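Local coordinates for protein putative archaeal ammonia monooxygenase subunit B (PDB 4O65) that binds copper through its cupredoxin domain and is probably the B subunit of a membrane monooxygenase that oxidises ammonia, at residues N89-D97 / K114-Y125. Sequence-based numbering, arbitrary orientation.
Sequences NRWEFISRD and KLCLSALEPGTY
Trp91 pairs with Ala119 and Phe93 with Leu117 where the edge strand 91-97 runs antiparallel to strand 114-119 in one sheet of the cupredoxin sandwich. A classic beta bulge interrupts the register: Ile94 N and Ser95 N both donate to Cys116 O, at 2.8 and 3.1 Å, from the same face of its carbonyl plane.

Packing is tight on the side that carries the aromatic residues. Trp91 holds CG anti to its carbonyl carbon (chi1 -68°), which swings the ring over Ala119, whose CB is 4.0 Å from the centroid of the six-membered ring and 20° off its normal. The indole edge meets the face of buried Tyr125 in a T-shaped stack, planes 77° apart, which ties this sheet to strand 123-133, carrier of the copper ligands His126 and His128. Phe93 is sandwiched between Leu117 CD2 on one face and the Arg96 guanidinium on the other; Arg96 NH2 also hydrogen-bonds to Ile78 O.

The opposite side is more polar: Glu92 turns to Lys27 in a salt bridge and Ser118 OG hydrogen-bonds to Asp58. Cys116, disulfide-linked to Cys51, is covered by Ile94 CD1, 3.9 Å from SG. Only toward exposed Asp97, which meets Lys114 chiefly through backbone bonds, does the contact loosen; there a water donates to Lys114 O and hydrogen-bonds to Ser95 OG at 2.9 Å.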
loop_
_atom_site.group_PDB
_atom_site.type_symbol
_atom_site.label_atom_id
_atom_site.label_comp_id
_atom_site.label_asym_id
_atom_site.label_seq_id
_atom_site.Cartn_x
_atom_site.Cartn_y
_atom_site.Cartn_z
ATOM N N ASN A 89 0.685 -1.069 9.838
ATOM C CA ASN A 89 1.513 -1.939 10.700
ATOM C C ASN A 89 2.981 -2.152 10.245
ATOM O O ASN A 89 3.946 -1.626 10.840
ATOM C CB ASN A 89 0.848 -3.308 10.822
ATOM C CG ASN A 89 1.471 -4.142 11.928
ATOM O OD1 ASN A 89 2.292 -3.635 12.699
ATOM N ND2 ASN A 89 1.102 -5.414 12.008
ATOM N N ARG A 90 3.159 -2.954 9.208
ATOM C CA ARG A 90 4.490 -3.138 8.635
ATOM C C ARG A 90 4.666 -2.294 7.381
ATOM O O ARG A 90 5.807 -2.128 6.933
ATOM C CB ARG A 90 4.800 -4.608 8.387
ATOM C CG ARG A 90 5.146 -5.170 9.791
ATOM C CD ARG A 90 4.980 -6.642 10.031
ATOM N NE ARG A 90 6.118 -7.387 9.525
ATOM C CZ ARG A 90 7.276 -7.571 10.154
ATOM N NH1 ARG A 90 7.488 -7.049 11.359
ATOM N NH2 ARG A 90 8.228 -8.291 9.552
ATOM N N TRP A 91 3.530 -1.819 6.837
ATOM C CA TRP A 91 3.464 -0.954 5.618
ATOM C C TRP A 91 2.550 0.191 5.909
ATOM O O TRP A 91 1.670 0.060 6.774
ATOM C CB TRP A 91 2.869 -1.742 4.443
ATOM C CG TRP A 91 3.796 -2.838 3.972
ATOM C CD1 TRP A 91 3.967 -4.095 4.535
ATOM C CD2 TRP A 91 4.764 -2.758 2.901
ATOM N NE1 TRP A 91 4.935 -4.814 3.884
ATOM C CE2 TRP A 91 5.452 -4.071 2.864
ATOM C CE3 TRP A 91 5.116 -1.779 1.977
ATOM C CZ2 TRP A 91 6.445 -4.364 1.944
ATOM C CZ3 TRP A 91 6.102 -2.094 1.033
ATOM C CH2 TRP A 91 6.756 -3.354 1.011
ATOM N N GLU A 92 2.727 1.316 5.227
ATOM C CA GLU A 92 1.891 2.489 5.418
ATOM C C GLU A 92 1.433 2.983 4.048
ATOM O O GLU A 92 2.274 3.111 3.150
ATOM C CB GLU A 92 2.795 3.552 6.053
ATOM C CG GLU A 92 2.136 4.864 6.362
ATOM C CD GLU A 92 3.069 5.651 7.234
ATOM O OE1 GLU A 92 3.955 6.332 6.689
ATOM O OE2 GLU A 92 2.976 5.467 8.463
ATOM N N PHE A 93 0.153 3.345 3.880
ATOM C CA PHE A 93 -0.254 4.016 2.646
ATOM C C PHE A 93 0.314 5.425 2.527
ATOM O O PHE A 93 0.413 6.186 3.510
ATOM C CB PHE A 93 -1.780 3.993 2.369
ATOM C CG PHE A 93 -2.217 2.756 1.617
ATOM C CD1 PHE A 93 -2.134 2.711 0.219
ATOM C CD2 PHE A 93 -2.604 1.598 2.308
ATOM C CE1 PHE A 93 -2.500 1.573 -0.484
ATOM C CE2 PHE A 93 -2.970 0.450 1.607
ATOM C CZ PHE A 93 -2.910 0.436 0.212
ATOM N N ILE A 94 0.738 5.735 1.314
ATOM C CA ILE A 94 1.118 7.073 0.950
ATOM C C ILE A 94 -0.036 7.653 0.122
ATOM O O ILE A 94 -0.427 8.809 0.339
ATOM C CB ILE A 94 2.430 7.118 0.138
ATOM C CG1 ILE A 94 3.605 6.700 1.032
ATOM C CG2 ILE A 94 2.620 8.513 -0.527
ATOM C CD1 ILE A 94 4.868 6.349 0.247
ATOM N N SER A 95 -0.546 6.877 -0.847
ATOM C CA SER A 95 -1.591 7.347 -1.691
ATOM C C SER A 95 -2.298 6.175 -2.380
ATOM O O SER A 95 -1.800 5.044 -2.444
ATOM C CB SER A 95 -1.078 8.363 -2.734
ATOM O OG SER A 95 -0.204 7.748 -3.683
ATOM N N ARG A 96 -3.514 6.459 -2.820
ATOM C CA ARG A 96 -4.331 5.459 -3.544
ATOM C C ARG A 96 -5.021 6.152 -4.683
ATOM O O ARG A 96 -5.462 7.326 -4.555
ATOM C CB ARG A 96 -5.458 4.903 -2.681
ATOM C CG ARG A 96 -5.086 3.931 -1.594
ATOM C CD ARG A 96 -6.328 3.853 -0.707
ATOM N NE ARG A 96 -6.369 2.626 0.080
ATOM C CZ ARG A 96 -5.932 2.540 1.335
ATOM N NH1 ARG A 96 -5.418 3.621 1.939
ATOM N NH2 ARG A 96 -6.017 1.385 1.990
ATOM N N ASP A 97 -5.160 5.435 -5.809
ATOM C CA ASP A 97 -6.044 5.890 -6.882
ATOM C C ASP A 97 -6.833 4.654 -7.280
ATOM O O ASP A 97 -6.219 3.606 -7.470
ATOM C CB ASP A 97 -5.196 6.364 -8.054
ATOM C CG ASP A 97 -6.021 6.981 -9.167
ATOM O OD1 ASP A 97 -7.026 7.669 -8.903
ATOM O OD2 ASP A 97 -5.652 6.755 -10.328
ATOM N N LYS A 114 -3.822 2.459 -8.499
ATOM C CA LYS A 114 -2.418 2.654 -8.148
ATOM C C LYS A 114 -2.355 2.811 -6.628
ATOM O O LYS A 114 -3.058 3.664 -6.022
ATOM C CB LYS A 114 -1.812 3.861 -8.852
ATOM C CG LYS A 114 -0.402 4.223 -8.287
ATOM C CD LYS A 114 0.275 5.153 -9.295
ATOM C CE LYS A 114 1.577 5.776 -8.763
ATOM N NZ LYS A 114 2.345 6.577 -9.808
ATOM N N LEU A 115 -1.544 1.964 -6.006
ATOM C CA LEU A 115 -1.308 2.030 -4.571
ATOM C C LEU A 115 0.158 2.406 -4.375
ATOM O O LEU A 115 1.064 1.869 -5.064
ATOM C CB LEU A 115 -1.493 0.655 -3.932
ATOM C CG LEU A 115 -2.709 -0.142 -4.412
ATOM C CD1 LEU A 115 -2.739 -1.450 -3.639
ATOM C CD2 LEU A 115 -3.933 0.697 -4.134
ATOM N N CYS A 116 0.381 3.356 -3.471
ATOM C CA CYS A 116 1.742 3.796 -3.181
ATOM C C CYS A 116 1.894 3.623 -1.671
ATOM O O CYS A 116 1.080 4.186 -0.934
ATOM C CB CYS A 116 1.929 5.246 -3.523
ATOM S SG CYS A 116 3.721 5.667 -3.458
ATOM N N LEU A 117 2.919 2.880 -1.246
ATOM C CA LEU A 117 3.125 2.514 0.184
ATOM C C LEU A 117 4.573 2.691 0.584
ATOM O O LEU A 117 5.462 2.648 -0.264
ATOM C CB LEU A 117 2.782 1.020 0.445
ATOM C CG LEU A 117 1.328 0.630 0.119
ATOM C CD1 LEU A 117 1.309 -0.094 -1.214
ATOM C CD2 LEU A 117 0.768 -0.240 1.231
ATOM N N SER A 118 4.767 2.954 1.868
ATOM C CA SER A 118 6.077 2.986 2.499
ATOM C C SER A 118 6.280 1.684 3.297
ATOM O O SER A 118 5.393 1.275 4.086
ATOM C CB SER A 118 6.122 4.158 3.489
ATOM O OG SER A 118 7.348 4.062 4.184
ATOM N N ALA A 119 7.387 0.985 3.063
ATOM C CA ALA A 119 7.738 -0.156 3.925
ATOM C C ALA A 119 8.225 0.364 5.266
ATOM O O ALA A 119 9.190 1.168 5.325
ATOM C CB ALA A 119 8.864 -0.959 3.272
ATOM N N LEU A 120 7.623 -0.122 6.355
ATOM C CA LEU A 120 8.036 0.350 7.714
ATOM C C LEU A 120 8.983 -0.593 8.456
ATOM O O LEU A 120 9.864 -0.146 9.255
ATOM C CB LEU A 120 6.787 0.597 8.577
ATOM C CG LEU A 120 5.759 1.584 8.068
ATOM C CD1 LEU A 120 4.580 1.682 9.045
ATOM C CD2 LEU A 120 6.394 2.965 7.880
ATOM N N GLU A 121 8.860 -1.900 8.212
ATOM C CA GLU A 121 9.594 -2.860 9.039
ATOM C C GLU A 121 10.254 -3.908 8.185
ATOM O O GLU A 121 9.684 -4.312 7.110
ATOM C CB GLU A 121 8.629 -3.513 10.086
ATOM C CG GLU A 121 7.722 -2.509 10.785
ATOM C CD GLU A 121 8.481 -1.535 11.695
ATOM O OE1 GLU A 121 9.637 -1.831 12.041
ATOM O OE2 GLU A 121 7.911 -0.482 12.071
ATOM N N PRO A 122 11.448 -4.350 8.596
ATOM C CA PRO A 122 12.198 -5.291 7.799
ATOM C C PRO A 122 11.495 -6.668 7.760
ATOM O O PRO A 122 10.747 -7.015 8.696
ATOM C CB PRO A 122 13.560 -5.361 8.515
ATOM C CG PRO A 122 13.204 -5.171 9.918
ATOM C CD PRO A 122 12.161 -4.055 9.866
ATOM N N GLY A 123 11.697 -7.379 6.660
ATOM C CA GLY A 123 11.141 -8.705 6.527
ATOM C C GLY A 123 10.994 -9.088 5.070
ATOM O O GLY A 123 11.285 -8.304 4.166
ATOM N N THR A 124 10.524 -10.310 4.871
ATOM C CA THR A 124 10.285 -10.831 3.523
ATOM C C THR A 124 8.796 -11.017 3.448
ATOM O O THR A 124 8.206 -11.698 4.289
ATOM C CB THR A 124 11.041 -12.149 3.277
ATOM O OG1 THR A 124 12.423 -11.856 3.093
ATOM C CG2 THR A 124 10.507 -12.825 2.000
ATOM N N TYR A 125 8.160 -10.351 2.483
ATOM C CA TYR A 125 6.689 -10.269 2.445
ATOM C C TYR A 125 6.188 -10.867 1.138
ATOM O O TYR A 125 6.771 -10.629 0.089
ATOM C CB TYR A 125 6.197 -8.795 2.518
ATOM C CG TYR A 125 6.634 -8.063 3.770
ATOM C CD1 TYR A 125 5.845 -8.130 4.933
ATOM C CD2 TYR A 125 7.816 -7.308 3.798
ATOM C CE1 TYR A 125 6.226 -7.475 6.097
ATOM C CE2 TYR A 125 8.212 -6.678 4.977
ATOM C CZ TYR A 125 7.415 -6.751 6.101
ATOM O OH TYR A 125 7.782 -6.138 7.280
HETATM O O HOH W 1 -1.655 6.259 -5.667
#